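Local coordinates for protein sortase (Actinomyces oris, PDB 2XWG) that is a class C sortase implicated in fimbrial assembly, probably joining pilin subunits through an acyl-thioester intermediate, and binds calcium, at residues Tyr92-Met96 with Ser136-Gly140; Leu114-Thr120 with Glu127-Leu132; Leu166-Phe172 with Tyr183-Ile188. One frame throughout, in Å; residues are numbered along the deposited sequence.

In the fold
Contact 1 joins helix 87-93 and the residues that follow it to a loop of the sortase beta fold. Nested inside it along the chain is contact 2, the parallel pairing of strands 112-118 and 129-131. Their centres are about 11 Å apart, with probable hydrogen bonds between Tyr-92 OH and His-131 ND1 and between Glu-95 O and His-118 NE2. Contact 3, the hairpin of strands 171-176 and 179-191, follows both; it shares the mixed sheet with contact 2, about 20 Å away between centres, and lies about 23 Å from the centre of contact 1, on the opposite side of the chain's centre. Calcium ions bind at contacts 1 and 2, whereas contact 3 lies away from the metal and predicted catalytic sites.

Contact 1 (Tyr92-Met96 with Ser136-Gly140). With CA (calcium ion), chain G.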
loop_
_atom_site.group_PDB
_atom_site.type_symbol
_atom_site.label_atom_id
_atom_site.label_comp_id
_atom_site.label_asym_id
_atom_site.label_seq_id
_atom_site.Cartn_x
_atom_site.Cartn_y
_atom_site.Cartn_z
ATOM N N TYR A 92 8.754 -12.609 3.564
ATOM C CA TYR A 92 7.644 -11.753 3.171
ATOM C C TYR A 92 7.190 -12.116 1.763
ATOM O O TYR A 92 6.003 -12.160 1.477
ATOM C CB TYR A 92 8.082 -10.291 3.305
ATOM C CG TYR A 92 7.363 -9.261 2.458
ATOM C CD1 TYR A 92 6.138 -8.750 2.837
ATOM C CD2 TYR A 92 7.954 -8.749 1.315
ATOM C CE1 TYR A 92 5.505 -7.805 2.085
ATOM C CE2 TYR A 92 7.334 -7.796 0.563
ATOM C CZ TYR A 92 6.115 -7.325 0.950
ATOM O OH TYR A 92 5.507 -6.360 0.189
ATOM N N LEU A 93 8.141 -12.419 0.900
ATOM C CA LEU A 93 7.820 -12.789 -0.467
ATOM C C LEU A 93 6.879 -13.981 -0.527
ATOM O O LEU A 93 6.197 -14.199 -1.532
ATOM C CB LEU A 93 9.100 -13.110 -1.224
ATOM C CG LEU A 93 9.639 -12.055 -2.185
ATOM C CD1 LEU A 93 9.349 -10.652 -1.700
ATOM C CD2 LEU A 93 11.131 -12.274 -2.377
ATOM N N HIS A 94 6.854 -14.769 0.539
ATOM C CA HIS A 94 6.036 -15.971 0.548
ATOM C C HIS A 94 4.597 -15.644 0.923
ATOM O O HIS A 94 3.701 -16.435 0.677
ATOM C CB HIS A 94 6.596 -17.020 1.514
ATOM C CG HIS A 94 7.593 -17.945 0.896
ATOM N ND1 HIS A 94 8.942 -17.888 1.185
ATOM C CD2 HIS A 94 7.441 -18.956 0.009
ATOM C CE1 HIS A 94 9.577 -18.823 0.502
ATOM N NE2 HIS A 94 8.690 -19.486 -0.220
ATOM N N GLU A 95 4.363 -14.482 1.517
ATOM C CA GLU A 95 2.997 -14.129 1.859
ATOM C C GLU A 95 2.249 -13.670 0.619
ATOM O O GLU A 95 2.831 -13.075 -0.279
ATOM C CB GLU A 95 2.966 -13.072 2.948
ATOM C CG GLU A 95 3.654 -13.526 4.221
ATOM C CD GLU A 95 2.886 -14.633 4.928
ATOM O OE1 GLU A 95 1.718 -14.890 4.551
ATOM O OE2 GLU A 95 3.444 -15.235 5.871
ATOM N N MET A 96 0.964 -13.980 0.563
ATOM C CA MET A 96 0.116 -13.576 -0.546
ATOM C C MET A 96 0.745 -13.844 -1.915
ATOM O O MET A 96 0.786 -12.942 -2.758
ATOM C CB MET A 96 -0.225 -12.100 -0.394
ATOM C CG MET A 96 -0.803 -11.769 0.957
ATOM S SD MET A 96 -1.472 -10.099 1.050
ATOM C CE MET A 96 -3.017 -10.283 0.161
ATOM N N SER A 136 1.594 -3.550 7.017
ATOM C CA SER A 136 0.665 -4.663 6.992
ATOM C C SER A 136 0.318 -5.055 5.560
ATOM O O SER A 136 0.122 -4.200 4.702
ATOM C CB SER A 136 -0.619 -4.280 7.733
ATOM O OG SER A 136 -0.342 -3.687 8.993
ATOM N N LEU A 137 0.233 -6.352 5.303
ATOM C CA LEU A 137 -0.257 -6.847 4.023
ATOM C C LEU A 137 -1.678 -6.349 3.800
ATOM O O LEU A 137 -2.429 -6.194 4.755
ATOM C CB LEU A 137 -0.219 -8.379 4.024
ATOM C CG LEU A 137 1.165 -8.990 4.250
ATOM C CD1 LEU A 137 1.090 -10.498 4.293
ATOM C CD2 LEU A 137 2.143 -8.529 3.184
ATOM N N PRO A 138 -2.066 -6.100 2.541
ATOM C CA PRO A 138 -3.406 -5.547 2.285
ATOM C C PRO A 138 -4.536 -6.586 2.348
ATOM O O PRO A 138 -5.154 -6.892 1.315
ATOM C CB PRO A 138 -3.290 -5.007 0.858
ATOM C CG PRO A 138 -2.254 -5.861 0.215
ATOM C CD PRO A 138 -1.277 -6.242 1.302
ATOM N N VAL A 139 -4.801 -7.115 3.540
ATOM C CA VAL A 139 -5.908 -8.047 3.746
ATOM C C VAL A 139 -6.822 -7.481 4.821
ATOM O O VAL A 139 -7.709 -8.173 5.332
ATOM C CB VAL A 139 -5.421 -9.454 4.176
ATOM C CG1 VAL A 139 -4.904 -10.265 2.979
ATOM C CG2 VAL A 139 -4.357 -9.334 5.263
ATOM N N GLY A 140 -6.619 -6.214 5.160
ATOM C CA GLY A 140 -7.483 -5.572 6.129
ATOM C C GLY A 140 -7.447 -6.242 7.495
ATOM O O GLY A 140 -6.580 -7.069 7.781
HETATM CA CA CA G . 1.853 -18.370 0.998
#
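With CG of Met-96 anti to the carbonyl carbon (chi1 -53°), the thioether is carried toward Leu-137, and the bend at chi3 (76°) turns the methyl CE to meet Val-139 CG1 end on at 3.4 Å. On the way SD passes Leu-137 CB at 3.7 Å, the two side chains running in opposite directions, and crosses obliquely over Pro-138 CD at 3.9 Å. Leu-137 answers with both branches: CD1 lies against Glu-95 CB, 3.5 Å away, while CD2 meets the Tyr-92 ring at CE1, 3.6 Å away. Pro-138 is the centre of an inverse gamma turn, closed by Val-139 N bonding to Leu-137 O. Replacing Met-96 by an alanine would probably open a gap beside Leu-137 and Pro-138 and deprive Val-139 CG1 of its methyl partner. The polar ends are held elsewhere: Tyr-92 OH by His-131, Glu-95 OE1 by Ser-61 of helix 55-68. Two residues before Met-96, His-94 O binds a calcium ion at 2.7 Å, together with Glu-58 and Asp-97. The chemistry across the two segments is thus apolar, so the loop 136-140 is packed against the chain beside a metal site without itself supplying a ligand.

Contact 2 (Leu114-Thr120 with Glu127-Leu132). With CA (calcium ion), chain F.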
loop_
_atom_site.group_PDB
_atom_site.type_symbol
_atom_site.label_atom_id
_atom_site.label_comp_id
_atom_site.label_asym_id
_atom_site.label_seq_id
_atom_site.Cartn_x
_atom_site.Cartn_y
_atom_site.Cartn_z
ATOM N N LEU A 114 -5.342 -0.714 -10.675
ATOM C CA LEU A 114 -3.960 -1.193 -10.755
ATOM C C LEU A 114 -3.704 -2.445 -9.897
ATOM O O LEU A 114 -4.350 -2.626 -8.871
ATOM C CB LEU A 114 -3.003 -0.093 -10.293
ATOM C CG LEU A 114 -2.910 1.183 -11.122
ATOM C CD1 LEU A 114 -2.168 2.274 -10.342
ATOM C CD2 LEU A 114 -2.208 0.884 -12.438
ATOM N N PRO A 115 -2.743 -3.296 -10.316
ATOM C CA PRO A 115 -2.242 -4.433 -9.554
ATOM C C PRO A 115 -1.268 -3.965 -8.506
ATOM O O PRO A 115 -0.635 -2.931 -8.714
ATOM C CB PRO A 115 -1.473 -5.224 -10.602
ATOM C CG PRO A 115 -0.982 -4.196 -11.533
ATOM C CD PRO A 115 -2.128 -3.249 -11.651
ATOM N N ILE A 116 -1.146 -4.719 -7.413
ATOM C CA ILE A 116 -0.250 -4.415 -6.302
ATOM C C ILE A 116 0.763 -5.551 -6.190
ATOM O O ILE A 116 0.392 -6.718 -6.225
ATOM C CB ILE A 116 -1.039 -4.350 -5.006
ATOM C CG1 ILE A 116 -2.026 -3.197 -5.062
ATOM C CG2 ILE A 116 -0.127 -4.197 -3.833
ATOM C CD1 ILE A 116 -3.022 -3.186 -3.945
ATOM N N TYR A 117 2.037 -5.209 -6.068
ATOM C CA TYR A 117 3.090 -6.201 -5.981
ATOM C C TYR A 117 3.882 -6.008 -4.703
ATOM O O TYR A 117 3.850 -4.927 -4.094
ATOM C CB TYR A 117 4.054 -6.074 -7.161
ATOM C CG TYR A 117 3.427 -6.260 -8.521
ATOM C CD1 TYR A 117 3.135 -7.521 -9.000
ATOM C CD2 TYR A 117 3.141 -5.167 -9.334
ATOM C CE1 TYR A 117 2.576 -7.700 -10.252
ATOM C CE2 TYR A 117 2.570 -5.336 -10.583
ATOM C CZ TYR A 117 2.294 -6.615 -11.037
ATOM O OH TYR A 117 1.722 -6.797 -12.282
ATOM N N HIS A 118 4.594 -7.061 -4.308
ATOM C CA HIS A 118 5.499 -7.016 -3.164
ATOM C C HIS A 118 6.595 -5.993 -3.411
ATOM O O HIS A 118 7.208 -5.997 -4.469
ATOM C CB HIS A 118 6.191 -8.372 -2.993
ATOM C CG HIS A 118 5.305 -9.461 -2.477
ATOM N ND1 HIS A 118 4.512 -10.231 -3.302
ATOM C CD2 HIS A 118 5.116 -9.937 -1.221
ATOM C CE1 HIS A 118 3.855 -11.113 -2.573
ATOM N NE2 HIS A 118 4.199 -10.951 -1.306
ATOM N N GLY A 119 6.869 -5.152 -2.424
ATOM C CA GLY A 119 8.039 -4.284 -2.443
ATOM C C GLY A 119 7.911 -2.966 -3.199
ATOM O O GLY A 119 6.901 -2.711 -3.870
ATOM N N THR A 120 8.950 -2.135 -3.109
ATOM C CA THR A 120 8.907 -0.828 -3.739
ATOM C C THR A 120 10.201 -0.507 -4.482
ATOM O O THR A 120 10.599 0.651 -4.615
ATOM C CB THR A 120 8.598 0.282 -2.708
ATOM O OG1 THR A 120 9.554 0.212 -1.644
ATOM C CG2 THR A 120 7.218 0.093 -2.128
ATOM N N GLU A 127 5.946 -1.259 -12.761
ATOM C CA GLU A 127 4.982 -2.289 -13.130
ATOM C C GLU A 127 3.584 -2.111 -12.513
ATOM O O GLU A 127 2.600 -2.617 -13.060
ATOM C CB GLU A 127 5.530 -3.690 -12.806
ATOM C CG GLU A 127 6.591 -4.201 -13.787
ATOM C CD GLU A 127 6.187 -3.964 -15.250
ATOM O OE1 GLU A 127 5.195 -4.600 -15.711
ATOM O OE2 GLU A 127 6.849 -3.126 -15.932
ATOM N N GLY A 128 3.492 -1.420 -11.376
ATOM C CA GLY A 128 2.204 -1.124 -10.766
ATOM C C GLY A 128 2.322 -0.461 -9.408
ATOM O O GLY A 128 3.258 0.265 -9.141
ATOM N N VAL A 129 1.363 -0.708 -8.535
ATOM C CA VAL A 129 1.452 -0.197 -7.184
ATOM C C VAL A 129 2.332 -1.136 -6.355
ATOM O O VAL A 129 2.154 -2.361 -6.383
ATOM C CB VAL A 129 0.048 -0.092 -6.558
ATOM C CG1 VAL A 129 0.162 0.265 -5.102
ATOM C CG2 VAL A 129 -0.790 0.951 -7.301
ATOM N N GLY A 130 3.303 -0.578 -5.632
ATOM C CA GLY A 130 4.185 -1.390 -4.815
ATOM C C GLY A 130 3.753 -1.341 -3.367
ATOM O O GLY A 130 3.372 -0.296 -2.858
ATOM N N HIS A 131 3.806 -2.475 -2.693
ATOM C CA HIS A 131 3.444 -2.526 -1.290
ATOM C C HIS A 131 4.658 -2.381 -0.390
ATOM O O HIS A 131 5.687 -3.036 -0.602
ATOM C CB HIS A 131 2.784 -3.840 -0.974
ATOM C CG HIS A 131 2.598 -4.055 0.488
ATOM N ND1 HIS A 131 3.435 -4.856 1.231
ATOM C CD2 HIS A 131 1.691 -3.544 1.350
ATOM C CE1 HIS A 131 3.037 -4.849 2.492
ATOM N NE2 HIS A 131 1.982 -4.059 2.589
ATOM N N LEU A 132 4.531 -1.538 0.633
ATOM C CA LEU A 132 5.688 -1.141 1.427
ATOM C C LEU A 132 6.094 -2.178 2.469
ATOM O O LEU A 132 5.465 -2.283 3.527
ATOM C CB LEU A 132 5.445 0.209 2.088
ATOM C CG LEU A 132 6.689 0.841 2.684
ATOM C CD1 LEU A 132 7.792 0.845 1.653
ATOM C CD2 LEU A 132 6.402 2.242 3.133
HETATM CA CA CA F . 12.072 1.179 -2.161
HETATM O O HOH W 1 2.057 -4.927 -14.423
HETATM O O HOH W 2 13.497 -1.255 -1.777
HETATM O O HOH W 3 12.964 2.183 0.329
#
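The Tyr-117 ring turns its edge to Glu-127 and Gly-128: Glu-127 O lies near the ring plane, 3.7 Å from CE2, and Gly-128 N lies at the same edge. A water joins Tyr-117 OH to Glu-127 O, donating to the carbonyl. His-131 touches through CB, 3.5 Å from Tyr-117 O and beside Ile-116 CG2; with CG anti to N (chi1 170°), its imidazole leads away to Ser-136 O. The His-118 ring meets Tyr-92 edge-to-face, and its NE2 bonds to Glu-95 O.

Alongside, the backbones pair in parallel. Val-129 N gives a hydrogen bond to Pro-115 O, Val-129 O takes one from Tyr-117 N at 2.9 Å, and Tyr-117 O takes one from His-131 N at 2.8 Å (C=O...N angle 179°). A weak bond from Gly-119 N to His-131 O follows. Beside Ile-116, whose CG1 lies alongside Val-129 CB, Val-129 also sends CG2 to Leu-114 CD1 at 3.6 Å, the two side chains crossing at about a right angle. Gly-128 and Gly-130 fit where any CB would clash with Pro-115 O or Gly-119 O. Past the strand, Thr-120 OG1 binds a calcium ion at 2.8 Å, whose shell includes two waters, Pro-77 O and Glu-80 O.

The two strands belong to a beta-alpha-beta unit with helix 122-127 as the crossover. Strand 103-107 flanks strand 112-118 antiparallel, and strand 144-149 flanks 129-131, its Leu-148 touching both Ile-116 and Val-129.

Contact 3 (Leu166-Phe172 with Tyr183-Ile188); sequences LKKGDVF and YEVNDI
Asp-170 O accepts the shortest polar bond here, from Val-185 N at 2.7 Å and nearly straight (171° at the hydrogen). The bond lies just ahead of the hairpin of strands 171-176 and 179-191 in the sortase beta fold. Phe-172 and Tyr-183 form its antiparallel hydrogen-bonded pair, N to O in both directions, while Val-171 and Glu-184 make the neighbouring non-hydrogen-bonded pair. Before the strand, a type II turn from Lys-167 to Asp-170 lets Gly-169 N hydrogen-bond to Val-185 O at 2.8 Å, in the carbonyl plane. Asp-170 OD2 steadies the turn by accepting from Lys-167 N on its anti side.

Val-185 packs against the turn, CB and CG1 by Lys-167 O, and CG2 reaches the edge of the Phe-172 ring, 4.0 Å from CE1. Phe-172 CG sits between its backbone N and carbonyl carbon (chi1 59°), which sends the ring across to Tyr-183 and against Val-208 and Leu-210 of strand 206-214. The two rings are nearly parallel but slid apart and barely overlap; Tyr-183 OH is taken by Asp-206. Over one face of the Phe-172 ring lies Tyr-183 CB, in a CH-pi contact 3.8 Å from the ring centroid.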
loop_
_atom_site.group_PDB
_atom_site.type_symbol
_atom_site.label_atom_id
_atom_site.label_comp_id
_atom_site.label_asym_id
_atom_site.label_seq_id
_atom_site.Cartn_x
_atom_site.Cartn_y
_atom_site.Cartn_z
ATOM N N LEU A 166 -8.093 13.439 -4.890
ATOM C CA LEU A 166 -8.897 12.809 -3.852
ATOM C C LEU A 166 -9.181 13.802 -2.729
ATOM O O LEU A 166 -8.327 14.627 -2.417
ATOM C CB LEU A 166 -8.155 11.593 -3.289
ATOM C CG LEU A 166 -8.087 10.321 -4.161
ATOM C CD1 LEU A 166 -7.530 9.185 -3.340
ATOM C CD2 LEU A 166 -9.436 9.953 -4.652
ATOM N N LYS A 167 -10.367 13.711 -2.127
ATOM C CA LYS A 167 -10.647 14.394 -0.862
ATOM C C LYS A 167 -11.345 13.462 0.143
ATOM O O LYS A 167 -11.679 12.314 -0.185
ATOM C CB LYS A 167 -11.440 15.700 -1.076
ATOM C CG LYS A 167 -12.866 15.529 -1.595
ATOM C CD LYS A 167 -12.941 15.560 -3.118
ATOM C CE LYS A 167 -12.493 16.897 -3.702
ATOM N NZ LYS A 167 -13.391 18.066 -3.375
ATOM N N LYS A 168 -11.551 13.940 1.368
ATOM C CA LYS A 168 -12.156 13.103 2.411
ATOM C C LYS A 168 -13.541 12.594 1.978
ATOM O O LYS A 168 -14.255 13.269 1.246
ATOM C CB LYS A 168 -12.207 13.846 3.764
ATOM C CG LYS A 168 -10.817 14.190 4.343
ATOM C CD LYS A 168 -10.872 15.020 5.644
ATOM C CE LYS A 168 -9.566 15.835 5.819
ATOM N NZ LYS A 168 -9.008 15.829 7.210
ATOM N N GLY A 169 -13.900 11.386 2.397
ATOM C CA GLY A 169 -15.146 10.783 1.957
ATOM C C GLY A 169 -15.071 10.085 0.601
ATOM O O GLY A 169 -15.998 9.353 0.204
ATOM N N ASP A 170 -13.989 10.331 -0.134
ATOM C CA ASP A 170 -13.736 9.558 -1.344
ATOM C C ASP A 170 -13.429 8.104 -0.965
ATOM O O ASP A 170 -12.930 7.799 0.125
ATOM C CB ASP A 170 -12.624 10.169 -2.210
ATOM C CG ASP A 170 -13.150 11.223 -3.181
ATOM O OD1 ASP A 170 -14.357 11.156 -3.521
ATOM O OD2 ASP A 170 -12.369 12.116 -3.606
ATOM N N VAL A 171 -13.744 7.210 -1.883
ATOM C CA VAL A 171 -13.762 5.800 -1.582
ATOM C C VAL A 171 -12.761 5.073 -2.458
ATOM O O VAL A 171 -12.569 5.463 -3.605
ATOM C CB VAL A 171 -15.176 5.290 -1.830
ATOM C CG1 VAL A 171 -15.164 4.024 -2.617
ATOM C CG2 VAL A 171 -15.906 5.137 -0.508
ATOM N N PHE A 172 -12.079 4.071 -1.899
ATOM C CA PHE A 172 -11.342 3.081 -2.697
ATOM C C PHE A 172 -11.525 1.664 -2.187
ATOM O O PHE A 172 -11.948 1.458 -1.044
ATOM C CB PHE A 172 -9.846 3.397 -2.845
ATOM C CG PHE A 172 -9.089 3.499 -1.553
ATOM C CD1 PHE A 172 -8.950 4.729 -0.904
ATOM C CD2 PHE A 172 -8.456 2.403 -1.030
ATOM C CE1 PHE A 172 -8.226 4.845 0.260
ATOM C CE2 PHE A 172 -7.730 2.494 0.143
ATOM C CZ PHE A 172 -7.616 3.724 0.795
ATOM N N TYR A 183 -12.445 1.044 1.666
ATOM C CA TYR A 183 -11.916 2.103 2.547
ATOM C C TYR A 183 -12.473 3.481 2.184
ATOM O O TYR A 183 -12.747 3.756 1.017
ATOM C CB TYR A 183 -10.391 2.145 2.503
ATOM C CG TYR A 183 -9.778 0.888 3.033
ATOM C CD1 TYR A 183 -9.637 -0.213 2.231
ATOM C CD2 TYR A 183 -9.354 0.799 4.336
ATOM C CE1 TYR A 183 -9.095 -1.371 2.711
ATOM C CE2 TYR A 183 -8.802 -0.342 4.824
ATOM C CZ TYR A 183 -8.680 -1.437 4.009
ATOM O OH TYR A 183 -8.133 -2.608 4.488
ATOM N N GLU A 184 -12.649 4.342 3.182
ATOM C CA GLU A 184 -13.094 5.706 2.934
ATOM C C GLU A 184 -11.977 6.664 3.360
ATOM O O GLU A 184 -11.387 6.494 4.427
ATOM C CB GLU A 184 -14.397 5.989 3.690
ATOM C CG GLU A 184 -14.910 7.426 3.547
ATOM C CD GLU A 184 -16.166 7.715 4.388
ATOM O OE1 GLU A 184 -16.170 7.383 5.602
ATOM O OE2 GLU A 184 -17.144 8.279 3.831
ATOM N N VAL A 185 -11.663 7.650 2.520
ATOM C CA VAL A 185 -10.557 8.571 2.795
ATOM C C VAL A 185 -10.897 9.503 3.953
ATOM O O VAL A 185 -11.914 10.197 3.926
ATOM C CB VAL A 185 -10.227 9.422 1.566
ATOM C CG1 VAL A 185 -9.173 10.466 1.898
ATOM C CG2 VAL A 185 -9.784 8.544 0.422
ATOM N N ASN A 186 -10.054 9.531 4.975
ATOM C CA ASN A 186 -10.347 10.393 6.108
ATOM C C ASN A 186 -9.143 11.185 6.607
ATOM O O ASN A 186 -9.168 11.723 7.714
ATOM C CB ASN A 186 -10.973 9.598 7.253
ATOM C CG ASN A 186 -9.967 8.711 7.965
ATOM O OD1 ASN A 186 -8.750 8.805 7.741
ATOM N ND2 ASN A 186 -10.471 7.852 8.850
ATOM N N ASP A 187 -8.094 11.262 5.793
ATOM C CA ASP A 187 -6.934 12.068 6.145
ATOM C C ASP A 187 -6.012 12.262 4.946
ATOM O O ASP A 187 -5.540 11.303 4.342
ATOM C CB ASP A 187 -6.180 11.440 7.324
ATOM C CG ASP A 187 -5.226 12.421 8.022
ATOM O OD1 ASP A 187 -5.362 13.661 7.833
ATOM O OD2 ASP A 187 -4.350 11.933 8.784
ATOM N N ILE A 188 -5.765 13.521 4.606
ATOM C CA ILE A 188 -4.866 13.861 3.513
ATOM C C ILE A 188 -3.840 14.843 4.034
ATOM O O ILE A 188 -4.153 15.701 4.853
ATOM C CB ILE A 188 -5.640 14.445 2.334
ATOM C CG1 ILE A 188 -6.829 13.526 2.015
ATOM C CG2 ILE A 188 -4.719 14.641 1.144
ATOM C CD1 ILE A 188 -7.503 13.802 0.697
#